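Local coordinates for nitroalkane oxidase (Podospora anserina, PDB 3MKH), which oxidises primary and secondary nitroalkanes to aldehydes or ketones with its FAD cofactor, consuming oxygen and releasing nitrite and hydrogen peroxide, at residues G73-S78 / K333-M338; E89-L94 / T236-P241; S131-E136 / A185-R190. All coordinates share one frame; numbering follows the deposited sequence.

Contact 1: G73-S78 / K333-M338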
ATOM      1  N   GLY A  73      33.232  14.865   9.736  1.00 28.80           N
ATOM      2  CA  GLY A  73      32.809  14.148  10.925  1.00 30.02           C
ATOM      3  C   GLY A  73      32.108  12.843  10.604  1.00 29.86           C
ATOM      4  O   GLY A  73      32.325  12.240   9.550  1.00 27.74           O
ATOM      5  N   THR A  74      31.248  12.410  11.514  1.00 25.62           N
ATOM      6  CA  THR A  74      30.575  11.132  11.356  1.00 30.91           C
ATOM      7  C   THR A  74      29.413  11.256  10.376  1.00 26.16           C
ATOM      8  O   THR A  74      28.895  12.347  10.131  1.00 26.89           O
ATOM      9  CB  THR A  74      30.014  10.645  12.689  1.00 29.55           C
ATOM     10  OG1 THR A  74      29.031  11.580  13.133  1.00 25.01           O
ATOM     11  CG2 THR A  74      31.129  10.544  13.738  1.00 27.96           C
ATOM     12  N   LEU A  75      29.005  10.124   9.820  1.00 27.72           N
ATOM     13  CA  LEU A  75      27.852  10.078   8.935  1.00 28.72           C
ATOM     14  C   LEU A  75      26.591  10.470   9.720  1.00 25.24           C
ATOM     15  O   LEU A  75      25.676  11.098   9.186  1.00 23.18           O
ATOM     16  CB  LEU A  75      27.744   8.676   8.334  1.00 25.46           C
ATOM     17  CG  LEU A  75      27.286   8.425   6.899  1.00 33.15           C
ATOM     18  CD1 LEU A  75      27.677   9.552   5.925  1.00 26.13           C
ATOM     19  CD2 LEU A  75      27.795   7.059   6.425  1.00 28.29           C
ATOM     20  N   ILE A  76      26.539  10.114  10.999  1.00 26.19           N
ATOM     21  CA  ILE A  76      25.410  10.524  11.835  1.00 25.48           C
ATOM     22  C   ILE A  76      25.240  12.050  11.852  1.00 24.35           C
ATOM     23  O   ILE A  76      24.136  12.574  11.700  1.00 23.53           O
ATOM     24  CB  ILE A  76      25.575  10.028  13.286  1.00 27.02           C
ATOM     25  CG1 ILE A  76      25.233   8.548  13.393  1.00 33.09           C
ATOM     26  CG2 ILE A  76      24.651  10.791  14.225  1.00 29.98           C
ATOM     27  CD1 ILE A  76      23.807   8.321  13.874  1.00 31.52           C
ATOM     28  N   GLU A  77      26.339  12.765  12.050  1.00 25.11           N
ATOM     29  CA  GLU A  77      26.297  14.227  12.092  1.00 25.74           C
ATOM     30  C   GLU A  77      25.932  14.811  10.732  1.00 24.48           C
ATOM     31  O   GLU A  77      25.233  15.826  10.643  1.00 24.30           O
ATOM     32  CB  GLU A  77      27.640  14.796  12.589  1.00 28.00           C
ATOM     33  CG  GLU A  77      27.740  14.842  14.103  1.00 31.66           C
ATOM     34  CD  GLU A  77      29.171  14.754  14.633  1.00 45.04           C
ATOM     35  OE1 GLU A  77      30.120  14.493  13.847  1.00 47.59           O
ATOM     36  OE2 GLU A  77      29.338  14.935  15.858  1.00 46.18           O
ATOM     37  N   SER A  78      26.417  14.178   9.675  1.00 25.12           N
ATOM     38  CA  SER A  78      26.012  14.548   8.332  1.00 23.96           C
ATOM     39  C   SER A  78      24.511  14.360   8.138  1.00 23.01           C
ATOM     40  O   SER A  78      23.855  15.190   7.519  1.00 24.35           O
ATOM     41  CB  SER A  78      26.785  13.722   7.305  1.00 25.39           C
ATOM     42  OG  SER A  78      28.119  14.177   7.259  1.00 30.24           O
ATOM     43  N   LYS A 333      20.593   4.331  12.251  1.00 21.42           N
ATOM     44  CA  LYS A 333      21.189   2.996  12.367  1.00 22.49           C
ATOM     45  C   LYS A 333      22.184   2.746  11.226  1.00 25.66           C
ATOM     46  O   LYS A 333      23.314   2.291  11.453  1.00 22.73           O
ATOM     47  CB  LYS A 333      20.101   1.907  12.418  1.00 22.34           C
ATOM     48  CG  LYS A 333      20.628   0.488  12.247  1.00 23.00           C
ATOM     49  CD  LYS A 333      21.569   0.072  13.374  1.00 23.66           C
ATOM     50  CE  LYS A 333      22.213  -1.311  13.059  1.00 25.14           C
ATOM     51  NZ  LYS A 333      23.113  -1.843  14.125  1.00 25.86           N
ATOM     52  N   ALA A 334      21.767   3.041   9.998  1.00 20.75           N
ATOM     53  CA  ALA A 334      22.634   2.874   8.839  1.00 21.88           C
ATOM     54  C   ALA A 334      23.858   3.781   8.943  1.00 21.20           C
ATOM     55  O   ALA A 334      24.964   3.369   8.609  1.00 23.43           O
ATOM     56  CB  ALA A 334      21.868   3.167   7.530  1.00 20.09           C
ATOM     57  N   ALA A 335      23.657   5.024   9.380  1.00 22.20           N
ATOM     58  CA  ALA A 335      24.783   5.941   9.553  1.00 18.63           C
ATOM     59  C   ALA A 335      25.798   5.341  10.539  1.00 24.56           C
ATOM     60  O   ALA A 335      27.013   5.351  10.308  1.00 22.79           O
ATOM     61  CB  ALA A 335      24.297   7.273  10.058  1.00 18.21           C
ATOM     62  N   HIS A 336      25.289   4.817  11.647  1.00 23.20           N
ATOM     63  CA  HIS A 336      26.164   4.289  12.690  1.00 23.64           C
ATOM     64  C   HIS A 336      26.870   3.014  12.220  1.00 24.48           C
ATOM     65  O   HIS A 336      28.087   2.866  12.384  1.00 24.55           O
ATOM     66  CB  HIS A 336      25.375   4.041  13.974  1.00 26.37           C
ATOM     67  CG  HIS A 336      26.227   3.607  15.122  1.00 25.97           C
ATOM     68  ND1 HIS A 336      26.356   2.287  15.500  1.00 25.83           N
ATOM     69  CD2 HIS A 336      27.030   4.318  15.954  1.00 30.65           C
ATOM     70  CE1 HIS A 336      27.183   2.206  16.531  1.00 28.16           C
ATOM     71  NE2 HIS A 336      27.603   3.426  16.828  1.00 27.04           N
ATOM     72  N   ALA A 337      26.115   2.090  11.629  1.00 21.84           N
ATOM     73  CA  ALA A 337      26.698   0.824  11.179  1.00 21.94           C
ATOM     74  C   ALA A 337      27.752   0.997  10.075  1.00 28.69           C
ATOM     75  O   ALA A 337      28.783   0.291  10.052  1.00 24.87           O
ATOM     76  CB  ALA A 337      25.589  -0.149  10.736  1.00 23.93           C
ATOM     77  N   MET A 338      27.506   1.934   9.158  1.00 22.33           N
ATOM     78  CA  MET A 338      28.458   2.159   8.078  1.00 22.42           C
ATOM     79  C   MET A 338      29.851   2.447   8.630  1.00 27.32           C
ATOM     80  O   MET A 338      30.853   2.047   8.044  1.00 30.05           O
ATOM     81  CB  MET A 338      28.020   3.307   7.172  1.00 23.07           C
ATOM     82  CG  MET A 338      26.993   2.900   6.128  1.00 26.30           C
ATOM     83  SD  MET A 338      27.665   1.712   4.956  1.00 28.28           S
ATOM     84  CE  MET A 338      28.844   2.712   4.059  1.00 32.79           C
TER
HETATM   85  O   HOH W   1      28.234   7.597  11.781  1.00 28.56           O
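Ile76 and Leu75, in the first turn of helix 75-88, meet Ala335 and Met338 of helix 311-340 through aliphatic carbons. The methyl of Ala335 takes the middle of the contact: Ile76 CG1 lies 3.7 Å from Ala335 CB, and Leu75 CB comes up on the same methyl at 4.1 Å. With CG1 anti to its own carbonyl carbon (chi1 -78°), the longer branch of Ile76 is the one presented to Ala335. Leu75 reaches one helical turn further on, where its CD2 touches Met338 CB at 3.8 Å as the two side chains cross obliquely. The small alanine lets the helices come close, with 5.2 Å between Ile76 CA and Ala335 CA.

In this acyl-CoA dehydrogenase fold the contact joins the N-terminal helical domain to the C-terminal one, both segments being helical where they touch. Leu276 and Val275 of helix 262-298 cover the Leu75 and Met338 side, while Ile3 and His6 of the second subunit pack against Ile76 and His336, respectively.

Between the two segments the polar link runs through one water, which accepts from Ile76 N at 3.1 Å and donates to Ala335 O at 3.0 Å. Leu75 N bonds directly to the carboxylate of Glu339, the residue just after Met338.

Within 73-78, Thr74 and Glu77 form a capping box at the start of the helix. Glu77 N donates to Thr74 OG1 at 3.1 Å, and the return bond from Thr74 N to Glu77 OE1, at 3.3 Å, is weak.

Contact 2: E89-L94 / T236-P241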
ATOM      1  N   GLU A  89      15.154  24.082   2.841  1.00 24.74           N
ATOM      2  CA  GLU A  89      15.330  24.503   1.445  1.00 23.83           C
ATOM      3  C   GLU A  89      16.139  23.455   0.698  1.00 20.49           C
ATOM      4  O   GLU A  89      17.376  23.508   0.655  1.00 23.63           O
ATOM      5  CB  GLU A  89      15.956  25.916   1.362  1.00 21.58           C
ATOM      6  CG  GLU A  89      16.611  26.297   0.018  1.00 22.68           C
ATOM      7  CD  GLU A  89      15.692  26.133  -1.168  1.00 23.00           C
ATOM      8  OE1 GLU A  89      14.455  26.121  -0.982  1.00 26.10           O
ATOM      9  OE2 GLU A  89      16.208  26.010  -2.298  1.00 23.35           O
ATOM     10  N   PRO A  90      15.440  22.464   0.127  1.00 21.25           N
ATOM     11  CA  PRO A  90      16.118  21.339  -0.537  1.00 19.83           C
ATOM     12  C   PRO A  90      17.005  21.743  -1.719  1.00 20.36           C
ATOM     13  O   PRO A  90      18.076  21.170  -1.872  1.00 20.53           O
ATOM     14  CB  PRO A  90      14.959  20.480  -1.047  1.00 18.00           C
ATOM     15  CG  PRO A  90      13.804  20.799  -0.116  1.00 23.24           C
ATOM     16  CD  PRO A  90      13.987  22.245   0.282  1.00 22.26           C
ATOM     17  N   SER A  91      16.560  22.676  -2.557  1.00 18.75           N
ATOM     18  CA  SER A  91      17.272  22.936  -3.808  1.00 18.91           C
ATOM     19  C   SER A  91      18.669  23.532  -3.583  1.00 18.76           C
ATOM     20  O   SER A  91      19.668  23.001  -4.080  1.00 16.83           O
ATOM     21  CB  SER A  91      16.436  23.817  -4.749  1.00 19.94           C
ATOM     22  OG  SER A  91      17.115  24.009  -5.982  1.00 20.92           O
ATOM     23  N   ALA A  92      18.743  24.623  -2.826  1.00 18.46           N
ATOM     24  CA  ALA A  92      20.035  25.240  -2.549  1.00 19.97           C
ATOM     25  C   ALA A  92      20.900  24.293  -1.721  1.00 20.92           C
ATOM     26  O   ALA A  92      22.123  24.270  -1.868  1.00 19.23           O
ATOM     27  CB  ALA A  92      19.861  26.575  -1.836  1.00 19.88           C
ATOM     28  N   ALA A  93      20.268  23.495  -0.868  1.00 18.82           N
ATOM     29  CA  ALA A  93      21.018  22.491  -0.104  1.00 19.76           C
ATOM     30  C   ALA A  93      21.710  21.481  -1.021  1.00 21.56           C
ATOM     31  O   ALA A  93      22.876  21.134  -0.815  1.00 19.15           O
ATOM     32  CB  ALA A  93      20.108  21.766   0.882  1.00 20.64           C
ATOM     33  N   LEU A  94      20.993  20.995  -2.029  1.00 18.34           N
ATOM     34  CA  LEU A  94      21.521  19.910  -2.846  1.00 19.91           C
ATOM     35  C   LEU A  94      22.784  20.341  -3.600  1.00 20.99           C
ATOM     36  O   LEU A  94      23.719  19.554  -3.771  1.00 19.51           O
ATOM     37  CB  LEU A  94      20.453  19.395  -3.820  1.00 23.62           C
ATOM     38  CG  LEU A  94      20.899  18.167  -4.625  1.00 25.40           C
ATOM     39  CD1 LEU A  94      21.374  17.075  -3.679  1.00 25.65           C
ATOM     40  CD2 LEU A  94      19.775  17.664  -5.513  1.00 27.11           C
ATOM     41  N   THR A 236      14.997  23.388  -8.500  1.00 18.88           N
ATOM     42  CA  THR A 236      15.062  24.271  -9.671  1.00 21.21           C
ATOM     43  C   THR A 236      16.331  25.142  -9.727  1.00 24.51           C
ATOM     44  O   THR A 236      16.616  25.767 -10.755  1.00 19.13           O
ATOM     45  CB  THR A 236      13.815  25.165  -9.767  1.00 21.05           C
ATOM     46  OG1 THR A 236      13.794  26.098  -8.674  1.00 20.28           O
ATOM     47  CG2 THR A 236      12.540  24.308  -9.731  1.00 24.12           C
ATOM     48  N   SER A 237      17.086  25.180  -8.627  1.00 19.95           N
ATOM     49  CA  SER A 237      18.356  25.907  -8.592  1.00 17.79           C
ATOM     50  C   SER A 237      19.523  24.927  -8.720  1.00 19.57           C
ATOM     51  O   SER A 237      20.690  25.295  -8.549  1.00 20.61           O
ATOM     52  CB  SER A 237      18.494  26.733  -7.298  1.00 17.77           C
ATOM     53  OG  SER A 237      18.922  25.915  -6.205  1.00 21.52           O
ATOM     54  N   VAL A 238      19.204  23.675  -9.012  1.00 17.91           N
ATOM     55  CA  VAL A 238      20.239  22.656  -9.166  1.00 20.91           C
ATOM     56  C   VAL A 238      20.570  22.477 -10.640  1.00 20.94           C
ATOM     57  O   VAL A 238      19.672  22.391 -11.470  1.00 21.08           O
ATOM     58  CB  VAL A 238      19.794  21.306  -8.573  1.00 19.86           C
ATOM     59  CG1 VAL A 238      20.783  20.227  -8.932  1.00 18.94           C
ATOM     60  CG2 VAL A 238      19.619  21.426  -7.049  1.00 18.42           C
ATOM     61  N   SER A 239      21.856  22.439 -10.970  1.00 18.99           N
ATOM     62  CA  SER A 239      22.280  22.313 -12.364  1.00 18.33           C
ATOM     63  C   SER A 239      23.007  20.983 -12.623  1.00 21.86           C
ATOM     64  O   SER A 239      24.117  20.773 -12.148  1.00 21.04           O
ATOM     65  CB  SER A 239      23.189  23.488 -12.750  1.00 23.62           C
ATOM     66  OG  SER A 239      23.647  23.362 -14.087  1.00 20.59           O
ATOM     67  N   GLY A 240      22.387  20.098 -13.394  1.00 21.61           N
ATOM     68  CA  GLY A 240      23.042  18.867 -13.817  1.00 22.65           C
ATOM     69  C   GLY A 240      22.744  18.615 -15.277  1.00 24.47           C
ATOM     70  O   GLY A 240      21.984  17.717 -15.612  1.00 23.18           O
ATOM     71  N   PRO A 241      23.329  19.438 -16.161  1.00 22.54           N
ATOM     72  CA  PRO A 241      22.922  19.453 -17.570  1.00 23.31           C
ATOM     73  C   PRO A 241      23.418  18.267 -18.397  1.00 24.56           C
ATOM     74  O   PRO A 241      24.263  17.482 -17.959  1.00 20.73           O
ATOM     75  CB  PRO A 241      23.529  20.766 -18.090  1.00 21.50           C
ATOM     76  CG  PRO A 241      24.694  21.015 -17.158  1.00 27.03           C
ATOM     77  CD  PRO A 241      24.244  20.545 -15.827  1.00 22.06           C
TER
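Ser91 and Ser237 meet hydroxyl to hydroxyl, with 2.6 Å between Ser91 OG and Ser237 OG, in a hydrogen bond that either could donate. Two different rotations place these oxygens against each other: Ser91 OG stands anti to its backbone N (chi1 -177°), whereas Ser237 OG lies between its own backbone N and carbonyl carbon (chi1 81°). The two serines are also the closest pair in the backbone, 5.7 Å separating Ser91 CA from Ser237 CA. This is the tight part of the contact, and it is buried. Beside it, Val238 presents its CG2 methyl to the first helical turn: CG2 is 3.4 Å from Ser91 O and 3.9 Å from Leu94 CB. That one methyl covers both the carbonyl of Ser91 and the base of Leu94, and the side chains of Leu94 and Val238 cross at about a right angle.

The looser side lies at Thr236, which is partly exposed and adds little to the interface. Its hydroxyl turns to another partner, Arg43, through a hydrogen bond from NH1 to OG1. Past Val238 the loop draws away from the helix, and Ser239 bonds through its backbone to Asn173.

Glu89 caps the helix, its OE2 accepting from Ala92 N at 2.9 Å; the donor meets the anti side, 28° out of the carboxylate plane. The same oxygen is bonded to Tyr33 OH.

The contact thus sets the start of helix 90-109 against the loop between strands 224-228 and 242-251. Tyr33 of helix 9-33 packs on both serines, Tyr86 of helix 75-88 and Met280 of helix 262-298 border Leu94, which touches the FAD, and Val238 rests on Thr172 of the FAD site.

Contact 3: S131-E136 / A185-R190. With FAD (flavin-adenine dinucleotide), chain E; SO4 (sulfate ion), chain G.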
ATOM      1  N   SER A 131      31.954  17.725  -8.676  1.00 19.14           N
ATOM      2  CA  SER A 131      30.878  16.924  -9.249  1.00 19.64           C
ATOM      3  C   SER A 131      31.323  15.481  -9.399  1.00 21.01           C
ATOM      4  O   SER A 131      32.454  15.220  -9.794  1.00 21.39           O
ATOM      5  CB  SER A 131      30.489  17.477 -10.624  1.00 19.70           C
ATOM      6  OG  SER A 131      29.378  16.780 -11.161  1.00 22.66           O
ATOM      7  N   LEU A 132      30.438  14.548  -9.055  1.00 19.38           N
ATOM      8  CA  LEU A 132      30.661  13.135  -9.360  1.00 21.48           C
ATOM      9  C   LEU A 132      29.932  12.869 -10.672  1.00 21.12           C
ATOM     10  O   LEU A 132      28.688  12.881 -10.746  1.00 19.59           O
ATOM     11  CB  LEU A 132      30.159  12.234  -8.222  1.00 22.15           C
ATOM     12  CG  LEU A 132      30.134  10.703  -8.411  1.00 30.30           C
ATOM     13  CD1 LEU A 132      31.318  10.193  -9.189  1.00 27.95           C
ATOM     14  CD2 LEU A 132      30.058  10.002  -7.063  1.00 30.46           C
ATOM     15  N   VAL A 133      30.714  12.708 -11.727  1.00 20.83           N
ATOM     16  CA  VAL A 133      30.175  12.715 -13.075  1.00 21.43           C
ATOM     17  C   VAL A 133      30.074  11.278 -13.557  1.00 23.21           C
ATOM     18  O   VAL A 133      30.996  10.737 -14.167  1.00 22.65           O
ATOM     19  CB  VAL A 133      31.033  13.550 -14.020  1.00 21.96           C
ATOM     20  CG1 VAL A 133      30.339  13.695 -15.381  1.00 21.26           C
ATOM     21  CG2 VAL A 133      31.304  14.923 -13.406  1.00 20.93           C
ATOM     22  N   PHE A 134      28.927  10.680 -13.249  1.00 23.78           N
ATOM     23  CA  PHE A 134      28.667   9.267 -13.446  1.00 24.56           C
ATOM     24  C   PHE A 134      27.598   9.077 -14.521  1.00 26.20           C
ATOM     25  O   PHE A 134      27.809   8.363 -15.507  1.00 22.42           O
ATOM     26  CB  PHE A 134      28.162   8.694 -12.120  1.00 22.62           C
ATOM     27  CG  PHE A 134      27.957   7.202 -12.123  1.00 30.49           C
ATOM     28  CD1 PHE A 134      26.740   6.657 -12.494  1.00 32.63           C
ATOM     29  CD2 PHE A 134      28.965   6.344 -11.711  1.00 29.38           C
ATOM     30  CE1 PHE A 134      26.545   5.280 -12.480  1.00 32.43           C
ATOM     31  CE2 PHE A 134      28.771   4.972 -11.694  1.00 26.91           C
ATOM     32  CZ  PHE A 134      27.567   4.442 -12.080  1.00 29.33           C
ATOM     33  N   SER A 135      26.448   9.720 -14.318  1.00 21.36           N
ATOM     34  CA  SER A 135      25.269   9.473 -15.142  1.00 21.57           C
ATOM     35  C   SER A 135      25.392   9.953 -16.586  1.00 20.58           C
ATOM     36  O   SER A 135      26.138  10.892 -16.888  1.00 18.06           O
ATOM     37  CB  SER A 135      24.024  10.086 -14.490  1.00 23.47           C
ATOM     38  OG  SER A 135      23.784   9.499 -13.222  1.00 24.29           O
ATOM     39  N   GLU A 136      24.617   9.314 -17.460  1.00 24.38           N
ATOM     40  CA  GLU A 136      24.698   9.508 -18.905  1.00 23.92           C
ATOM     41  C   GLU A 136      23.286   9.523 -19.506  1.00 25.11           C
ATOM     42  O   GLU A 136      22.368   8.897 -18.968  1.00 21.43           O
ATOM     43  CB  GLU A 136      25.538   8.383 -19.545  1.00 23.49           C
ATOM     44  CG  GLU A 136      26.993   8.406 -19.120  1.00 23.48           C
ATOM     45  CD  GLU A 136      27.872   7.361 -19.817  1.00 26.93           C
ATOM     46  OE1 GLU A 136      27.352   6.393 -20.419  1.00 27.11           O
ATOM     47  OE2 GLU A 136      29.103   7.512 -19.733  1.00 26.82           O
ATOM     48  N   ALA A 185      35.897  17.697 -11.333  1.00 18.73           N
ATOM     49  CA  ALA A 185      34.935  16.661 -11.703  1.00 20.34           C
ATOM     50  C   ALA A 185      35.592  15.291 -11.559  1.00 23.20           C
ATOM     51  O   ALA A 185      36.703  15.091 -12.050  1.00 22.77           O
ATOM     52  CB  ALA A 185      34.455  16.870 -13.150  1.00 19.04           C
ATOM     53  N   CYS A 186      34.924  14.361 -10.878  1.00 20.55           N
ATOM     54  CA  CYS A 186      35.363  12.963 -10.874  1.00 20.58           C
ATOM     55  C   CYS A 186      34.606  12.223 -11.974  1.00 23.42           C
ATOM     56  O   CYS A 186      33.427  11.903 -11.810  1.00 22.47           O
ATOM     57  CB  CYS A 186      35.090  12.306  -9.523  1.00 21.31           C
ATOM     58  SG  CYS A 186      36.153  12.941  -8.196  1.00 25.50           S
ATOM     59  N   VAL A 187      35.278  11.965 -13.096  1.00 21.19           N
ATOM     60  CA  VAL A 187      34.591  11.428 -14.267  1.00 19.01           C
ATOM     61  C   VAL A 187      34.724   9.923 -14.294  1.00 24.57           C
ATOM     62  O   VAL A 187      35.835   9.370 -14.377  1.00 21.95           O
ATOM     63  CB  VAL A 187      35.098  12.043 -15.576  1.00 19.17           C
ATOM     64  CG1 VAL A 187      34.315  11.478 -16.788  1.00 20.24           C
ATOM     65  CG2 VAL A 187      34.959  13.553 -15.515  1.00 20.22           C
ATOM     66  N   VAL A 188      33.582   9.264 -14.187  1.00 20.79           N
ATOM     67  CA  VAL A 188      33.540   7.826 -14.252  1.00 21.78           C
ATOM     68  C   VAL A 188      33.417   7.428 -15.708  1.00 25.86           C
ATOM     69  O   VAL A 188      32.503   7.864 -16.425  1.00 22.71           O
ATOM     70  CB  VAL A 188      32.370   7.268 -13.445  1.00 22.06           C
ATOM     71  CG1 VAL A 188      32.405   5.725 -13.431  1.00 25.50           C
ATOM     72  CG2 VAL A 188      32.430   7.818 -12.024  1.00 23.08           C
ATOM     73  N   CYS A 189      34.355   6.607 -16.155  1.00 24.08           N
ATOM     74  CA  CYS A 189      34.393   6.247 -17.557  1.00 26.57           C
ATOM     75  C   CYS A 189      34.965   4.850 -17.753  1.00 31.01           C
ATOM     76  O   CYS A 189      35.427   4.208 -16.795  1.00 28.38           O
ATOM     77  CB  CYS A 189      35.221   7.279 -18.324  1.00 28.88           C
ATOM     78  SG  CYS A 189      36.844   7.587 -17.591  1.00 30.68           S
ATOM     79  N   ARG A 190      34.937   4.369 -18.993  1.00 26.36           N
ATOM     80  CA  ARG A 190      35.576   3.091 -19.279  1.00 26.38           C
ATOM     81  C   ARG A 190      36.831   3.222 -20.155  1.00 29.71           C
ATOM     82  O   ARG A 190      36.860   3.972 -21.147  1.00 24.76           O
ATOM     83  CB  ARG A 190      34.579   2.080 -19.847  1.00 28.04           C
ATOM     84  CG  ARG A 190      34.204   2.304 -21.265  1.00 32.98           C
ATOM     85  CD  ARG A 190      33.299   1.206 -21.779  1.00 34.14           C
ATOM     86  NE  ARG A 190      32.579   1.706 -22.940  1.00 32.22           N
ATOM     87  CZ  ARG A 190      33.066   1.686 -24.173  1.00 35.91           C
ATOM     88  NH1 ARG A 190      34.265   1.166 -24.395  1.00 38.15           N
ATOM     89  NH2 ARG A 190      32.359   2.180 -25.179  1.00 34.32           N
TER
HETATM   90  PA  FAD E 500      18.623   4.381 -15.499  0.84 26.80           P
HETATM   91  O1A FAD E 500      19.710   3.668 -16.166  0.84 24.28           O
HETATM   92  O2A FAD E 500      18.191   5.676 -16.025  0.84 25.49           O
HETATM   93  O5B FAD E 500      17.353   3.399 -15.424  0.84 26.55           O
HETATM   94  C5B FAD E 500      16.027   3.899 -15.580  0.84 22.17           C
HETATM   95  C4B FAD E 500      14.950   2.877 -15.173  0.84 25.30           C
HETATM   96  O4B FAD E 500      15.027   1.742 -16.046  0.84 28.20           O
HETATM   97  C3B FAD E 500      15.194   2.330 -13.768  0.84 24.71           C
HETATM   98  O3B FAD E 500      14.516   3.141 -12.807  0.84 25.08           O
HETATM   99  C2B FAD E 500      14.540   0.962 -13.834  0.84 23.39           C
HETATM  100  O2B FAD E 500      13.147   1.071 -13.561  0.84 21.93           O
HETATM  101  C1B FAD E 500      14.754   0.537 -15.287  0.84 27.58           C
HETATM  102  N9A FAD E 500      15.927  -0.380 -15.343  0.84 27.69           N
HETATM  103  C8A FAD E 500      17.060  -0.165 -16.003  0.84 27.11           C
HETATM  104  N7A FAD E 500      17.886  -1.189 -15.825  0.84 27.62           N
HETATM  105  C5A FAD E 500      17.272  -2.069 -15.043  0.84 31.34           C
HETATM  106  C6A FAD E 500      17.626  -3.308 -14.528  0.84 33.19           C
HETATM  107  N6A FAD E 500      18.812  -3.838 -14.798  0.84 33.10           N
HETATM  108  N1A FAD E 500      16.752  -3.961 -13.755  0.84 27.38           N
HETATM  109  C2A FAD E 500      15.570  -3.440 -13.482  0.84 30.69           C
HETATM  110  N3A FAD E 500      15.200  -2.263 -13.958  0.84 28.15           N
HETATM  111  C4A FAD E 500      16.026  -1.556 -14.736  0.84 29.44           C
HETATM  112  N1  FAD E 500      24.177  11.685 -11.415  0.84 24.46           N
HETATM  113  C2  FAD E 500      25.545  11.805 -11.209  0.84 23.17           C
HETATM  114  O2  FAD E 500      26.316  11.115 -11.860  0.84 26.13           O
HETATM  115  N3  FAD E 500      26.034  12.701 -10.263  0.84 24.14           N
HETATM  116  C4  FAD E 500      25.160  13.493  -9.521  0.84 25.05           C
HETATM  117  O4  FAD E 500      25.603  14.284  -8.693  0.84 21.80           O
HETATM  118  C4X FAD E 500      23.792  13.373  -9.729  0.84 25.86           C
HETATM  119  N5  FAD E 500      22.886  14.146  -8.998  0.84 25.03           N
HETATM  120  C5X FAD E 500      21.569  14.264  -9.454  0.84 22.33           C
HETATM  121  C6  FAD E 500      20.733  15.268  -8.973  0.84 21.03           C
HETATM  122  C7  FAD E 500      19.429  15.375  -9.441  0.84 22.18           C
HETATM  123  C7M FAD E 500      18.505  16.473  -8.925  0.84 22.87           C
HETATM  124  C8  FAD E 500      18.962  14.474 -10.389  0.84 25.84           C
HETATM  125  C8M FAD E 500      17.529  14.581 -10.912  0.84 22.00           C
HETATM  126  C9  FAD E 500      19.794  13.469 -10.860  0.84 24.46           C
HETATM  127  C9A FAD E 500      21.096  13.365 -10.397  0.84 21.82           C
HETATM  128  N10 FAD E 500      21.936  12.360 -10.875  0.84 27.04           N
HETATM  129  C10 FAD E 500      23.306  12.471 -10.672  0.84 28.96           C
HETATM  130  C1' FAD E 500      21.388  11.175 -11.577  0.84 27.62           C
HETATM  131  C2' FAD E 500      20.983  10.088 -10.581  0.84 26.53           C
HETATM  132  O2' FAD E 500      22.129   9.625  -9.873  0.84 26.24           O
HETATM  133  C3' FAD E 500      20.265   8.902 -11.245  0.84 27.34           C
HETATM  134  O3' FAD E 500      19.746   8.065 -10.222  0.84 26.31           O
HETATM  135  C4' FAD E 500      21.174   8.051 -12.144  0.84 27.45           C
HETATM  136  O4' FAD E 500      21.326   8.665 -13.416  0.84 25.42           O
HETATM  137  C5' FAD E 500      20.575   6.653 -12.339  0.84 27.32           C
HETATM  138  O5' FAD E 500      19.234   6.726 -12.826  0.84 27.73           O
HETATM  139  P   FAD E 500      18.299   5.435 -12.841  0.84 28.69           P
HETATM  140  O1P FAD E 500      18.439   4.754 -11.548  0.84 26.69           O
HETATM  141  O2P FAD E 500      16.963   5.823 -13.292  0.84 26.46           O
HETATM  142  O3P FAD E 500      19.035   4.524 -13.951  0.84 27.68           O
HETATM  143  S   SO4 G 440      34.901   2.000 -28.287  1.00 60.26           S
HETATM  144  O1  SO4 G 440      33.993   2.044 -29.432  1.00 73.58           O
HETATM  145  O2  SO4 G 440      34.802   3.264 -27.558  1.00 56.23           O
HETATM  146  O3  SO4 G 440      34.506   0.897 -27.416  1.00 48.60           O
HETATM  147  O4  SO4 G 440      36.277   1.825 -28.763  1.00 61.98           O
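Phe134 CG is anti to its backbone N (chi1 -175°), and the ring meets Val188 at its edge, where CD2 lies 3.8 Å from Val188 CG2. That methyl, set anti to the carbonyl carbon of Val188, also touches Leu132 CD1 at 3.9 Å. On the opposite face of the sheet from Leu132, Val133 CG2 packs on Ala185 CB at 3.7 Å.

The backbones run parallel, strand 131-133 beside strand 185-190, their axes 12° apart. Cys186 N donates to Ser131 O, Val133 N to Cys186 O, and Val188 N to Val133 O.

Where the first strand ends, its backbone turns to the flavin. The pyrimidine edge is read by FAD N3 donating to Leu132 O at 2.7 Å and by FAD O2 accepting from Phe134 N at 3.0 Å and Ser135 N at 2.8 Å. Ser135 OG donates to FAD N1 at 2.9 Å and accepts from the ribityl O4'.

At the far end of the second strand, Arg190 donates from NH1 to O3 of a sulfate ion, probably from the crystallisation liquor, at 3.0 Å and in the guanidinium plane, and weakly from NH2, while NE bonds to Phe151 O. An alanine here would probably leave the sulfate without this positive mate and Phe151 O without its NE donor.

Two N-H groups on O2 and a hydroxyl on N1 would be expected to stabilise negative charge at the N1-C2=O2 end of a reduced flavin.

Overall arrangement
After three N-terminal helices the chain enters helix 75-88, whose first turn belongs to contact 1, and passes directly into helix 90-109, where contact 2 begins. It then reaches strand 130-133, and contact 3 closes the shortest loop, pairing that strand with strand 184-191 in the mixed sheet. Contact 2 closes next, at the loop before strand 242-251, and contact 1 last, on helix 311-340. The three loops therefore nest without crossing: 3 within 2, and 2 within 1. Contact 1 joins the N- and C-terminal helical domains, contact 2 the N-terminal helices and the sheet domain, and contact 3 two strands of that domain. The centres of contacts 2 and 3 are about 18 Å apart, and both reach the FAD.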